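Local atomic coordinates of nucleosome assembly protein (Plasmodium falciparum, PDB entry 5X7V), a protein that probably acts as a nuclear-associated histone chaperone of the NAP family, binding histones and assisting their assembly into nucleosomes. Residues W52-L56 with L73-L79; D64-D69 with P153-F158; C126-W131 with F158-T163. All coordinates share one frame; numbering follows the deposited sequence.

Interaction 1 of 3, residues W52-L56 with L73-L79; sequences WANTL and LNHLVKL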
loop_
_atom_site.group_PDB
_atom_site.type_symbol
_atom_site.label_atom_id
_atom_site.label_comp_id
_atom_site.label_asym_id
_atom_site.label_seq_id
_atom_site.Cartn_x
_atom_site.Cartn_y
_atom_site.Cartn_z
ATOM N N TRP A 52 21.186 4.809 -12.435
ATOM C CA TRP A 52 20.108 3.841 -12.273
ATOM C C TRP A 52 20.671 2.454 -12.133
ATOM O O TRP A 52 20.158 1.682 -11.342
ATOM C CB TRP A 52 19.090 3.905 -13.416
ATOM C CG TRP A 52 18.147 5.069 -13.244
ATOM C CD1 TRP A 52 18.095 6.197 -14.002
ATOM C CD2 TRP A 52 17.161 5.226 -12.216
ATOM N NE1 TRP A 52 17.133 7.046 -13.522
ATOM C CE2 TRP A 52 16.547 6.481 -12.422
ATOM C CE3 TRP A 52 16.743 4.435 -11.141
ATOM C CZ2 TRP A 52 15.513 6.961 -11.591
ATOM C CZ3 TRP A 52 15.725 4.918 -10.311
ATOM C CH2 TRP A 52 15.120 6.171 -10.549
ATOM N N ALA A 53 21.744 2.147 -12.853
ATOM C CA ALA A 53 22.379 0.837 -12.742
ATOM C C ALA A 53 22.686 0.521 -11.292
ATOM O O ALA A 53 22.311 -0.525 -10.784
ATOM C CB ALA A 53 23.648 0.780 -13.575
ATOM N N ASN A 54 23.343 1.454 -10.621
ATOM C CA ASN A 54 23.699 1.302 -9.227
ATOM C C ASN A 54 22.559 1.535 -8.263
ATOM O O ASN A 54 22.693 1.241 -7.089
ATOM C CB ASN A 54 24.820 2.257 -8.880
ATOM C CG ASN A 54 26.079 1.922 -9.578
ATOM O OD1 ASN A 54 26.761 0.985 -9.203
ATOM N ND2 ASN A 54 26.401 2.671 -10.619
ATOM N N THR A 55 21.451 2.085 -8.731
ATOM C CA THR A 55 20.296 2.196 -7.867
ATOM C C THR A 55 19.490 0.916 -7.860
ATOM O O THR A 55 19.306 0.316 -6.809
ATOM C CB THR A 55 19.398 3.307 -8.282
ATOM O OG1 THR A 55 20.138 4.518 -8.249
ATOM C CG2 THR A 55 18.259 3.416 -7.320
ATOM N N LEU A 56 19.022 0.499 -9.034
ATOM C CA LEU A 56 18.112 -0.638 -9.156
ATOM C C LEU A 56 18.553 -1.885 -8.397
ATOM O O LEU A 56 17.779 -2.475 -7.655
ATOM C CB LEU A 56 17.923 -0.986 -10.625
ATOM C CG LEU A 56 17.211 0.091 -11.418
ATOM C CD1 LEU A 56 17.134 -0.292 -12.875
ATOM C CD2 LEU A 56 15.836 0.309 -10.851
ATOM N N LEU A 73 22.207 -1.337 -18.575
ATOM C CA LEU A 73 21.720 -0.411 -17.554
ATOM C C LEU A 73 22.661 0.755 -17.287
ATOM O O LEU A 73 22.211 1.840 -16.908
ATOM C CB LEU A 73 21.444 -1.137 -16.227
ATOM C CG LEU A 73 20.188 -2.020 -16.095
ATOM C CD1 LEU A 73 20.076 -2.607 -14.694
ATOM C CD2 LEU A 73 18.923 -1.295 -16.475
ATOM N N ASN A 74 23.958 0.542 -17.484
ATOM C CA ASN A 74 24.949 1.612 -17.326
ATOM C C ASN A 74 24.791 2.766 -18.315
ATOM O O ASN A 74 25.509 3.757 -18.245
ATOM C CB ASN A 74 26.350 1.033 -17.443
ATOM C CG ASN A 74 26.958 0.706 -16.093
ATOM O OD1 ASN A 74 26.651 1.365 -15.093
ATOM N ND2 ASN A 74 27.837 -0.298 -16.060
ATOM N N HIS A 75 23.847 2.612 -19.243
ATOM C CA HIS A 75 23.520 3.632 -20.243
ATOM C C HIS A 75 22.038 3.994 -20.149
ATOM O O HIS A 75 21.469 4.592 -21.049
ATOM C CB HIS A 75 23.876 3.144 -21.652
ATOM C CG HIS A 75 25.270 2.604 -21.762
ATOM N ND1 HIS A 75 26.366 3.405 -21.994
ATOM C CD2 HIS A 75 25.747 1.346 -21.620
ATOM C CE1 HIS A 75 27.459 2.660 -22.014
ATOM N NE2 HIS A 75 27.111 1.408 -21.787
ATOM N N LEU A 76 21.411 3.609 -19.046
ATOM C CA LEU A 76 20.064 4.074 -18.753
ATOM C C LEU A 76 20.203 5.530 -18.304
ATOM O O LEU A 76 20.584 5.806 -17.165
ATOM C CB LEU A 76 19.387 3.197 -17.682
ATOM C CG LEU A 76 17.905 3.457 -17.374
ATOM C CD1 LEU A 76 17.149 3.463 -18.658
ATOM C CD2 LEU A 76 17.275 2.426 -16.439
ATOM N N VAL A 77 19.929 6.458 -19.220
ATOM C CA VAL A 77 20.076 7.871 -18.932
ATOM C C VAL A 77 18.814 8.393 -18.236
ATOM O O VAL A 77 18.869 9.416 -17.556
ATOM C CB VAL A 77 20.350 8.720 -20.222
ATOM C CG1 VAL A 77 21.580 8.264 -20.943
ATOM C CG2 VAL A 77 19.184 8.678 -21.162
ATOM N N LYS A 78 17.689 7.694 -18.393
ATOM C CA LYS A 78 16.397 8.214 -17.931
ATOM C C LYS A 78 15.364 7.136 -17.638
ATOM O O LYS A 78 15.114 6.247 -18.468
ATOM C CB LYS A 78 15.814 9.172 -18.972
ATOM C CG LYS A 78 14.909 10.251 -18.420
ATOM C CD LYS A 78 15.116 11.558 -19.175
ATOM C CE LYS A 78 14.072 12.572 -18.808
ATOM N NZ LYS A 78 12.769 11.924 -18.818
ATOM N N LEU A 79 14.745 7.239 -16.467
ATOM C CA LEU A 79 13.682 6.328 -16.070
ATOM C C LEU A 79 12.511 7.168 -15.614
ATOM O O LEU A 79 12.693 8.081 -14.812
ATOM C CB LEU A 79 14.155 5.398 -14.951
ATOM C CG LEU A 79 13.442 4.094 -14.591
ATOM C CD1 LEU A 79 14.346 3.333 -13.646
ATOM C CD2 LEU A 79 12.099 4.351 -13.944
#

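Interaction 2 of 3, residues D64-D69 with P153-F158; sequences DIVPED and PKWSIF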
loop_
_atom_site.group_PDB
_atom_site.type_symbol
_atom_site.label_atom_id
_atom_site.label_comp_id
_atom_site.label_asym_id
_atom_site.label_seq_id
_atom_site.Cartn_x
_atom_site.Cartn_y
_atom_site.Cartn_z
ATOM N N ASP A 64 20.094 -9.795 -7.532
ATOM C CA ASP A 64 20.665 -10.990 -8.140
ATOM C C ASP A 64 20.239 -11.125 -9.590
ATOM O O ASP A 64 19.700 -12.147 -10.011
ATOM C CB ASP A 64 20.299 -12.243 -7.336
ATOM C CG ASP A 64 21.418 -12.650 -6.352
ATOM O OD1 ASP A 64 22.153 -11.752 -5.848
ATOM O OD2 ASP A 64 21.582 -13.871 -6.100
ATOM N N ILE A 65 20.498 -10.060 -10.342
ATOM C CA ILE A 65 20.368 -10.048 -11.797
ATOM C C ILE A 65 21.734 -10.290 -12.437
ATOM O O ILE A 65 22.776 -10.019 -11.836
ATOM C CB ILE A 65 19.791 -8.716 -12.303
ATOM C CG1 ILE A 65 20.608 -7.549 -11.747
ATOM C CG2 ILE A 65 18.315 -8.593 -11.940
ATOM C CD1 ILE A 65 20.101 -6.216 -12.156
ATOM N N VAL A 66 21.720 -10.803 -13.659
ATOM C CA VAL A 66 22.948 -11.195 -14.322
ATOM C C VAL A 66 23.849 -9.982 -14.440
ATOM O O VAL A 66 23.366 -8.868 -14.540
ATOM C CB VAL A 66 22.659 -11.807 -15.706
ATOM C CG1 VAL A 66 21.699 -12.984 -15.555
ATOM C CG2 VAL A 66 22.084 -10.775 -16.640
ATOM N N PRO A 67 25.169 -10.185 -14.387
ATOM C CA PRO A 67 26.056 -9.022 -14.451
ATOM C C PRO A 67 25.909 -8.301 -15.776
ATOM O O PRO A 67 26.158 -7.101 -15.883
ATOM C CB PRO A 67 27.454 -9.639 -14.298
ATOM C CG PRO A 67 27.202 -10.903 -13.541
ATOM C CD PRO A 67 25.919 -11.425 -14.132
ATOM N N GLU A 68 25.485 -9.049 -16.782
ATOM C CA GLU A 68 25.363 -8.512 -18.117
ATOM C C GLU A 68 24.344 -7.391 -18.131
ATOM O O GLU A 68 24.510 -6.405 -18.841
ATOM C CB GLU A 68 24.979 -9.611 -19.095
ATOM C CG GLU A 68 26.143 -10.504 -19.454
ATOM C CD GLU A 68 26.459 -11.535 -18.371
ATOM O OE1 GLU A 68 25.565 -12.344 -18.032
ATOM O OE2 GLU A 68 27.605 -11.542 -17.860
ATOM N N ASP A 69 23.303 -7.540 -17.321
ATOM C CA ASP A 69 22.282 -6.519 -17.223
ATOM C C ASP A 69 22.870 -5.139 -17.013
ATOM O O ASP A 69 22.314 -4.138 -17.493
ATOM C CB ASP A 69 21.328 -6.837 -16.083
ATOM C CG ASP A 69 20.258 -7.802 -16.487
ATOM O OD1 ASP A 69 20.105 -8.050 -17.704
ATOM O OD2 ASP A 69 19.550 -8.292 -15.589
ATOM N N PRO A 153 21.635 -18.523 -8.572
ATOM C CA PRO A 153 20.338 -18.290 -9.224
ATOM C C PRO A 153 20.250 -16.871 -9.786
ATOM O O PRO A 153 20.672 -15.929 -9.091
ATOM C CB PRO A 153 19.321 -18.485 -8.079
ATOM C CG PRO A 153 20.174 -18.368 -6.740
ATOM C CD PRO A 153 21.624 -18.105 -7.155
ATOM N N LYS A 154 19.743 -16.703 -11.011
ATOM C CA LYS A 154 19.558 -15.352 -11.564
ATOM C C LYS A 154 18.649 -15.265 -12.796
ATOM O O LYS A 154 18.399 -16.258 -13.495
ATOM C CB LYS A 154 20.923 -14.707 -11.906
ATOM C CG LYS A 154 21.845 -14.375 -10.723
ATOM C CD LYS A 154 23.133 -13.779 -11.220
ATOM C CE LYS A 154 24.047 -13.423 -10.049
ATOM N NZ LYS A 154 25.353 -12.848 -10.523
ATOM N N TRP A 155 18.175 -14.048 -13.053
ATOM C CA TRP A 155 17.306 -13.733 -14.183
ATOM C C TRP A 155 17.804 -12.436 -14.769
ATOM O O TRP A 155 18.688 -11.803 -14.179
ATOM C CB TRP A 155 15.861 -13.575 -13.726
ATOM C CG TRP A 155 15.718 -12.436 -12.743
ATOM C CD1 TRP A 155 16.389 -12.290 -11.559
ATOM C CD2 TRP A 155 14.875 -11.288 -12.866
ATOM N NE1 TRP A 155 16.008 -11.131 -10.937
ATOM C CE2 TRP A 155 15.077 -10.494 -11.718
ATOM C CE3 TRP A 155 13.965 -10.851 -13.834
ATOM C CZ2 TRP A 155 14.412 -9.291 -11.508
ATOM C CZ3 TRP A 155 13.291 -9.658 -13.624
ATOM C CH2 TRP A 155 13.523 -8.889 -12.469
ATOM N N SER A 156 17.230 -12.008 -15.891
ATOM C CA SER A 156 17.570 -10.693 -16.453
ATOM C C SER A 156 16.436 -9.676 -16.287
ATOM O O SER A 156 15.304 -9.921 -16.695
ATOM C CB SER A 156 17.921 -10.826 -17.927
ATOM O OG SER A 156 18.144 -9.570 -18.525
ATOM N N ILE A 157 16.743 -8.529 -15.690
ATOM C CA ILE A 157 15.762 -7.460 -15.510
ATOM C C ILE A 157 15.001 -7.124 -16.793
ATOM O O ILE A 157 13.837 -6.758 -16.748
ATOM C CB ILE A 157 16.433 -6.178 -14.977
ATOM C CG1 ILE A 157 15.388 -5.201 -14.441
ATOM C CG2 ILE A 157 17.311 -5.534 -16.040
ATOM C CD1 ILE A 157 15.948 -4.178 -13.459
ATOM N N PHE A 158 15.648 -7.285 -17.937
ATOM C CA PHE A 158 15.035 -6.976 -19.206
ATOM C C PHE A 158 14.029 -8.027 -19.614
ATOM O O PHE A 158 13.341 -7.847 -20.613
ATOM C CB PHE A 158 16.085 -6.830 -20.286
ATOM C CG PHE A 158 16.965 -5.655 -20.091
ATOM C CD1 PHE A 158 16.493 -4.389 -20.355
ATOM C CD2 PHE A 158 18.267 -5.808 -19.646
ATOM C CE1 PHE A 158 17.282 -3.298 -20.167
ATOM C CE2 PHE A 158 19.064 -4.722 -19.468
ATOM C CZ PHE A 158 18.560 -3.456 -19.731
#

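Interaction 3 of 3, residues C126-W131 with F158-T163; sequences CTRIKW and FEWFTT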
loop_
_atom_site.group_PDB
_atom_site.type_symbol
_atom_site.label_atom_id
_atom_site.label_comp_id
_atom_site.label_asym_id
_atom_site.label_seq_id
_atom_site.Cartn_x
_atom_site.Cartn_y
_atom_site.Cartn_z
ATOM N N CYS A 126 3.927 -2.656 -24.754
ATOM C CA CYS A 126 5.292 -3.078 -24.424
ATOM C C CYS A 126 6.268 -3.117 -25.587
ATOM O O CYS A 126 6.000 -3.708 -26.616
ATOM C CB CYS A 126 5.291 -4.442 -23.770
ATOM S SG CYS A 126 6.789 -4.591 -22.868
ATOM N N THR A 127 7.417 -2.496 -25.405
ATOM C CA THR A 127 8.405 -2.466 -26.458
ATOM C C THR A 127 9.037 -3.835 -26.656
ATOM O O THR A 127 9.474 -4.467 -25.708
ATOM C CB THR A 127 9.499 -1.421 -26.169
ATOM O OG1 THR A 127 8.931 -0.100 -26.208
ATOM C CG2 THR A 127 10.615 -1.522 -27.201
ATOM N N ARG A 128 9.209 -4.201 -27.912
ATOM C CA ARG A 128 9.880 -5.425 -28.257
ATOM C C ARG A 128 11.328 -5.036 -28.404
ATOM O O ARG A 128 11.673 -4.269 -29.273
ATOM C CB ARG A 128 9.364 -5.936 -29.588
ATOM C CG ARG A 128 9.033 -7.411 -29.638
ATOM C CD ARG A 128 8.033 -7.708 -30.736
ATOM N NE ARG A 128 6.912 -8.498 -30.240
ATOM N N ILE A 129 12.170 -5.523 -27.514
ATOM C CA ILE A 129 13.578 -5.254 -27.587
ATOM C C ILE A 129 14.170 -6.137 -28.662
ATOM O O ILE A 129 13.924 -7.349 -28.716
ATOM C CB ILE A 129 14.267 -5.518 -26.247
ATOM C CG1 ILE A 129 13.559 -4.778 -25.125
ATOM C CG2 ILE A 129 15.717 -5.091 -26.299
ATOM C CD1 ILE A 129 13.877 -5.336 -23.798
ATOM N N LYS A 130 14.938 -5.522 -29.543
ATOM C CA LYS A 130 15.626 -6.259 -30.574
ATOM C C LYS A 130 17.109 -6.227 -30.237
ATOM O O LYS A 130 17.818 -5.278 -30.575
ATOM C CB LYS A 130 15.331 -5.661 -31.945
ATOM C CG LYS A 130 13.882 -5.840 -32.375
ATOM C CD LYS A 130 13.597 -5.197 -33.706
ATOM C CE LYS A 130 13.880 -3.700 -33.680
ATOM N NZ LYS A 130 13.293 -3.036 -34.892
ATOM N N TRP A 131 17.537 -7.255 -29.511
ATOM C CA TRP A 131 18.925 -7.446 -29.114
ATOM C C TRP A 131 19.825 -7.644 -30.323
ATOM O O TRP A 131 19.437 -8.321 -31.266
ATOM C CB TRP A 131 19.011 -8.633 -28.169
ATOM C CG TRP A 131 18.237 -8.358 -26.936
ATOM C CD1 TRP A 131 16.980 -8.794 -26.635
ATOM C CD2 TRP A 131 18.647 -7.535 -25.840
ATOM N NE1 TRP A 131 16.594 -8.316 -25.406
ATOM C CE2 TRP A 131 17.601 -7.535 -24.898
ATOM C CE3 TRP A 131 19.810 -6.811 -25.552
ATOM C CZ2 TRP A 131 17.676 -6.834 -23.696
ATOM C CZ3 TRP A 131 19.877 -6.116 -24.363
ATOM C CH2 TRP A 131 18.823 -6.136 -23.448
ATOM N N PHE A 158 15.648 -7.285 -17.937
ATOM C CA PHE A 158 15.035 -6.976 -19.206
ATOM C C PHE A 158 14.029 -8.027 -19.614
ATOM O O PHE A 158 13.341 -7.847 -20.613
ATOM C CB PHE A 158 16.085 -6.830 -20.286
ATOM C CG PHE A 158 16.965 -5.655 -20.091
ATOM C CD1 PHE A 158 16.493 -4.389 -20.355
ATOM C CD2 PHE A 158 18.267 -5.808 -19.646
ATOM C CE1 PHE A 158 17.282 -3.298 -20.167
ATOM C CE2 PHE A 158 19.064 -4.722 -19.468
ATOM C CZ PHE A 158 18.560 -3.456 -19.731
ATOM N N GLU A 159 13.929 -9.111 -18.844
ATOM C CA GLU A 159 12.826 -10.063 -19.011
ATOM C C GLU A 159 11.493 -9.467 -18.575
ATOM O O GLU A 159 10.434 -10.048 -18.823
ATOM C CB GLU A 159 13.068 -11.346 -18.222
ATOM C CG GLU A 159 14.263 -12.123 -18.679
ATOM C CD GLU A 159 14.283 -13.499 -18.084
ATOM O OE1 GLU A 159 13.319 -14.255 -18.365
ATOM O OE2 GLU A 159 15.241 -13.819 -17.336
ATOM N N TRP A 160 11.556 -8.319 -17.904
ATOM C CA TRP A 160 10.363 -7.641 -17.447
ATOM C C TRP A 160 9.598 -7.014 -18.613
ATOM O O TRP A 160 8.408 -6.725 -18.495
ATOM C CB TRP A 160 10.712 -6.582 -16.401
ATOM C CG TRP A 160 9.477 -5.880 -15.924
ATOM C CD1 TRP A 160 8.448 -6.431 -15.220
ATOM C CD2 TRP A 160 9.126 -4.514 -16.143
ATOM N NE1 TRP A 160 7.480 -5.495 -14.986
ATOM C CE2 TRP A 160 7.871 -4.307 -15.542
ATOM C CE3 TRP A 160 9.752 -3.445 -16.783
ATOM C CZ2 TRP A 160 7.224 -3.074 -15.574
ATOM C CZ3 TRP A 160 9.106 -2.215 -16.803
ATOM C CH2 TRP A 160 7.861 -2.043 -16.201
ATOM N N PHE A 161 10.270 -6.832 -19.748
ATOM C CA PHE A 161 9.625 -6.264 -20.929
ATOM C C PHE A 161 8.927 -7.316 -21.804
ATOM O O PHE A 161 9.216 -7.463 -22.995
ATOM C CB PHE A 161 10.642 -5.481 -21.736
ATOM C CG PHE A 161 11.144 -4.269 -21.024
ATOM C CD1 PHE A 161 10.447 -3.054 -21.109
ATOM C CD2 PHE A 161 12.302 -4.334 -20.242
ATOM C CE1 PHE A 161 10.894 -1.927 -20.438
ATOM C CE2 PHE A 161 12.757 -3.206 -19.562
ATOM C CZ PHE A 161 12.048 -2.006 -19.655
ATOM N N THR A 162 7.990 -8.028 -21.183
ATOM C CA THR A 162 7.063 -8.908 -21.884
ATOM C C THR A 162 5.577 -8.535 -21.675
ATOM O O THR A 162 5.233 -7.659 -20.860
ATOM C CB THR A 162 7.253 -10.362 -21.457
ATOM O OG1 THR A 162 6.229 -11.164 -22.059
ATOM C CG2 THR A 162 7.175 -10.490 -19.942
ATOM N N THR A 163 4.717 -9.200 -22.448
ATOM C CA THR A 163 3.270 -9.061 -22.335
ATOM C C THR A 163 2.796 -10.153 -21.412
ATOM O O THR A 163 1.773 -10.031 -20.738
ATOM C CB THR A 163 2.555 -9.187 -23.696
ATOM O OG1 THR A 163 2.979 -8.140 -24.563
ATOM C CG2 THR A 163 1.047 -9.095 -23.544
#

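Interaction 1 of 3, residues W52-L56 with L73-L79
Helix 51-56 packs on the first strand of the antiparallel sheet of the NAP fold and on the turn leading into it, with Trp52 and Ala53 meeting Leu73, Leu76 and Leu79. The helix segment and strand 76-79 run at 61° to each other. The indole of Trp52 carries most of the strand side. Leu79 lays its CD1 methyl over one face of the six-membered ring, 3.7 Å from the ring centroid and 16° off the normal, a CH-pi contact, while its CB reaches CE2 of the same indole at 3.6 Å. Leu79 crosses the indole at about a right angle, a course set by its chi1 of -162°, which turns CG away from the backbone N. Leu76 meets the root of the same side chain, its CD2 lying 3.8 Å from Trp52 CB.

One residue on, Ala53 presses its methyl against the type I turn formed by Leu73 to Leu76. Its CB sits 3.9 Å from Leu73 CB and 3.4 Å from Asn74 OD1. Leu56, a turn further along the helix, adds its CD1, 4.1 Å from Leu73 CD2. Val77 and Lys78, a classic beta bulge opposite Ile96, point their side chains away from the helix; Lys78 NZ forms a salt bridge with Asp80. Pro184 also touches Trp52, and Trp181 touches Leu79.

Across this largely buried interface the two segments are joined by van der Waals and CH-pi contacts alone, so the fit depends on the shapes of leucine branches against a flat indole and a small alanine rather than on directional bonds.

Interaction 2 of 3, residues D64-D69 with P153-F158
Asp69 grips the 153-158 segment with both carboxylate oxygens, and this is the tight end of the contact. Its OD1 accepts a hydrogen bond from Ser156 OG at 2.6 Å through the syn lone pair. Its OD2 takes the backbone N-H of Ile157 at 2.8 Å, met on the syn side but 35° out of the carboxylate plane. Two bonds from consecutive residues thus fix the rotation of the carboxylate at the start of the 3-10 segment 157-158. Ser156 reaches its partner because OG stands anti to the backbone N (chi1 175°). Asp69 OD1 also lies near the plane of the Phe158 ring, 3.5 Å from CD2 at the ring edge, with carboxylate and ring planes 80° apart.

Midway, the Val66 N-H bonds to Trp155 O at 3.2 Å, and the Ile65 CG2 methyl approaches the Trp155 indole obliquely near its rim, 3.6 Å from NE1.

The solvent side is looser, made by the exposed Asp64, Pro67 and Lys154. There Lys154 stretches out fully beyond CG, and its methylenes run past the carbonyl oxygens of Asp64 and Ile65. Its NZ ends near the ring of Pro67, 3.9 Å from CD, and lies 5.8 Å from Asp64 OD1, too far for a salt bridge.

The buried half joins the start of helix 68-73 to the chain ahead of helix 172-180. Val172 of that helix touches both Trp155 and Ile157, whereas the Phe158 ring leans on Ile72 and Leu73 of helix 68-73.

Interaction 3 of 3, residues C126-W131 with F158-T163
Trp131 points the edge of its six-membered ring at the face of Phe158 in a T-shaped pair, the centroids 5.3 Å apart and the planes at 76°. The corner formed by CZ2 and CH2 does the touching: CH2 stands over the Phe158 ring toward its rim, and CZ2 lies 3.8 Å from Phe158 CB. Beside this pair, Ile129 rests its CD1 methyl against both phenylalanines, closer to Phe161 (CB 3.8 Å) than to Phe158 (CB 4.4 Å). Its CG1 is anti to the carbonyl carbon (chi1 -52°), which carries CD1 toward the other segment, while the CG2 branch covers one face of the Trp131 indole. At the far end Cys126 brings SG to within 3.6 Å of Phe161 C, where the sulfur lies near the plane of the phenyl ring at its edge.

Phe161 is the centre of an inverse gamma turn that follows the 3-10 segment 158-160, and the segment it meets leaves the outermost strand, 121-126, of the antiparallel sheet of the NAP fold, the contact lying near the protein surface.

A second layer of residues surrounds these groups. Within its own segment, Phe161 is covered on one face by Trp160, whose CE3 sits over the ring centre. Leu110 of strand 109-116 touches both Ile129 and Phe161, and Phe95 of strand 91-97 makes an edge-to-face pair with Phe161. Further out, Lys112 is hydrogen-bonded to the carbonyl oxygens of Trp160 and Thr162 and forms a cation-pi contact with Trp160.

Overall arrangement
Phe158 ties the three contacts together: it belongs to both interaction 2 and interaction 3, and its CZ lies 3.9 Å from Leu73 CD2 of interaction 1. Interactions 1 and 2, with centres about 14 Å apart, also meet where Ile157 CD1 approaches Leu56 CD1 at 4.1 Å. Helix 68-73 bridges them, since it begins in segment 64-69 and ends at Leu73, just before strand 76-82. The centres of interactions 2 and 3 are likewise about 14 Å apart, and those of 1 and 3 about 16 Å. The series runs from the buried packing of helix 51-56 to a surface contact beside strand 121-126, at the other edge of the sheet.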